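Local atomic coordinates of aeromonas extracellular serine protease (Aeromonas sobria, PDB entry 3WQB), a protein that cleaves peptide bonds after paired basic residues, Lys-Lys or Lys-Arg, as a secreted, calcium-binding serine protease of the furin subfamily and probable virulence factor. Residues V436-Q441 with T464-P469. The protein carries 1 engineered substitution. Residues are numbered along the deposited sequence; the frame is centred on the assembly and turned at random.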
loop_
_atom_site.group_PDB
_atom_site.type_symbol
_atom_site.label_atom_id
_atom_site.label_comp_id
_atom_site.label_asym_id
_atom_site.label_seq_id
_atom_site.Cartn_x
_atom_site.Cartn_y
_atom_site.Cartn_z
ATOM N N VAL A 436 -5.355 21.882 4.060
ATOM C CA VAL A 436 -5.084 22.762 2.940
ATOM C C VAL A 436 -4.214 21.987 1.960
ATOM O O VAL A 436 -3.162 21.443 2.322
ATOM C CB VAL A 436 -4.334 24.032 3.400
ATOM C CG1 VAL A 436 -3.926 24.883 2.203
ATOM C CG2 VAL A 436 -5.200 24.844 4.360
ATOM N N GLN A 437 -4.676 21.918 0.719
ATOM C CA GLN A 437 -3.911 21.315 -0.363
ATOM C C GLN A 437 -3.451 22.445 -1.273
ATOM O O GLN A 437 -4.250 23.010 -2.043
ATOM C CB GLN A 437 -4.786 20.322 -1.127
ATOM C CG GLN A 437 -5.327 19.212 -0.251
ATOM C CD GLN A 437 -6.276 18.310 -0.988
ATOM O OE1 GLN A 437 -5.876 17.610 -1.914
ATOM N NE2 GLN A 437 -7.541 18.318 -0.584
ATOM N N LEU A 438 -2.172 22.798 -1.170
ATOM C CA LEU A 438 -1.660 23.906 -1.959
ATOM C C LEU A 438 -1.694 23.544 -3.436
ATOM O O LEU A 438 -1.546 22.377 -3.795
ATOM C CB LEU A 438 -0.239 24.297 -1.532
ATOM C CG LEU A 438 -0.054 24.907 -0.143
ATOM C CD1 LEU A 438 1.399 25.277 0.077
ATOM C CD2 LEU A 438 -0.937 26.136 0.054
ATOM N N PRO A 439 -1.901 24.544 -4.308
ATOM C CA PRO A 439 -1.850 24.253 -5.734
ATOM C C PRO A 439 -0.503 23.636 -6.120
ATOM O O PRO A 439 0.533 24.008 -5.560
ATOM C CB PRO A 439 -2.005 25.635 -6.380
ATOM C CG PRO A 439 -2.700 26.459 -5.353
ATOM C CD PRO A 439 -2.207 25.960 -4.032
ATOM N N TRP A 440 -0.536 22.688 -7.048
ATOM C CA TRP A 440 0.687 22.145 -7.634
ATOM C C TRP A 440 1.516 23.299 -8.194
ATOM O O TRP A 440 0.972 24.220 -8.827
ATOM C CB TRP A 440 0.358 21.179 -8.770
ATOM C CG TRP A 440 -0.123 19.822 -8.360
ATOM C CD1 TRP A 440 -1.414 19.386 -8.337
ATOM C CD2 TRP A 440 0.685 18.707 -7.951
ATOM N NE1 TRP A 440 -1.467 18.080 -7.925
ATOM C CE2 TRP A 440 -0.192 17.633 -7.691
ATOM C CE3 TRP A 440 2.061 18.518 -7.767
ATOM C CZ2 TRP A 440 0.262 16.384 -7.251
ATOM C CZ3 TRP A 440 2.514 17.274 -7.344
ATOM C CH2 TRP A 440 1.618 16.223 -7.090
ATOM N N GLN A 441 2.816 23.267 -7.913
ATOM C CA GLN A 441 3.770 24.186 -8.506
ATOM C C GLN A 441 4.661 23.387 -9.433
ATOM O O GLN A 441 5.380 22.483 -8.984
ATOM C CB GLN A 441 4.618 24.879 -7.440
ATOM C CG GLN A 441 3.849 25.890 -6.651
ATOM C CD GLN A 441 4.715 26.820 -5.822
ATOM O OE1 GLN A 441 5.958 26.848 -5.916
ATOM N NE2 GLN A 441 4.054 27.601 -4.998
ATOM N N THR A 464 12.205 25.262 -5.951
ATOM C CA THR A 464 11.025 26.122 -6.020
ATOM C C THR A 464 10.727 26.686 -4.638
ATOM O O THR A 464 11.023 26.056 -3.621
ATOM C CB THR A 464 9.795 25.367 -6.598
ATOM O OG1 THR A 464 8.738 26.291 -6.892
ATOM C CG2 THR A 464 9.273 24.308 -5.631
ATOM N N ARG A 465 10.138 27.872 -4.598
ATOM C CA ARG A 465 9.736 28.478 -3.338
ATOM C C ARG A 465 8.250 28.286 -3.082
ATOM O O ARG A 465 7.418 28.524 -3.959
ATOM C CB ARG A 465 10.061 29.976 -3.316
ATOM C CG ARG A 465 9.759 30.621 -1.975
ATOM C CD ARG A 465 10.294 32.037 -1.874
ATOM N NE ARG A 465 10.010 32.607 -0.554
ATOM C CZ ARG A 465 8.926 33.308 -0.229
ATOM N NH1 ARG A 465 7.977 33.563 -1.125
ATOM N NH2 ARG A 465 8.790 33.754 1.014
ATOM N N ILE A 466 7.929 27.853 -1.867
ATOM C CA ILE A 466 6.550 27.857 -1.389
ATOM C C ILE A 466 6.370 29.103 -0.520
ATOM O O ILE A 466 7.061 29.269 0.491
ATOM C CB ILE A 466 6.224 26.557 -0.591
ATOM C CG1 ILE A 466 6.294 25.311 -1.499
ATOM C CG2 ILE A 466 4.885 26.678 0.150
ATOM C CD1 ILE A 466 5.197 25.192 -2.545
ATOM N N ALA A 467 5.453 29.983 -0.918
ATOM C CA ALA A 467 5.285 31.267 -0.233
ATOM C C ALA A 467 4.389 31.181 0.993
ATOM O O ALA A 467 4.575 31.932 1.955
ATOM C CB ALA A 467 4.740 32.313 -1.199
ATOM N N THR A 468 3.426 30.260 0.941
ATOM C CA THR A 468 2.354 30.169 1.931
ATOM C C THR A 468 2.894 29.637 3.247
ATOM O O THR A 468 3.577 28.599 3.266
ATOM C CB THR A 468 1.197 29.248 1.443
ATOM O OG1 THR A 468 0.792 29.645 0.128
ATOM C CG2 THR A 468 -0.013 29.327 2.371
ATOM N N PRO A 469 2.594 30.340 4.354
ATOM C CA PRO A 469 2.866 29.719 5.632
ATOM C C PRO A 469 1.897 28.557 5.788
ATOM O O PRO A 469 0.678 28.725 5.662
ATOM C CB PRO A 469 2.580 30.837 6.647
ATOM C CG PRO A 469 1.627 31.744 5.967
ATOM C CD PRO A 469 1.957 31.666 4.499
#
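Leu438 reaches across to Ile466 and Thr468 with its two methyl branches. Leu438 CD1 packs on Ile466 CG2 at 3.8 Å. Leu438 CD2 lies beside the Thr468 side chain, 3.9 Å from Thr468 OG1, with Thr468 CB and CG2 close behind. The leucine and threonine side chains run past one another, each heading the other way. Leu438 and Ile466 are buried here, and Leu438 also touches Leu470 and Val592. At Trp440 the CB points away from 464-469, and the side chain packs on Gln476 and Met478 of strand 471-482 and on strand 583-595. The CB of Gln441 is directed toward 464-469. Its CG is anti to the carbonyl carbon (chi1 -72°), and the chain beyond it is extended. The side-chain amide lies beside Thr464, Arg465 and Ile466. Gln441 CD is 3.7 Å from both Ile466 CD1 and Arg465 O. The contact joins the two sheets of the beta-sandwich P-domain, away from the calcium and active sites. Segment 436-441 pairs with strand 583-595 through backbone bonds of Val436, Leu438 and Gln441. Strand 460-466 is an outermost strand of the facing sheet, bonded to strand 545-553 through Thr464 and Ile466.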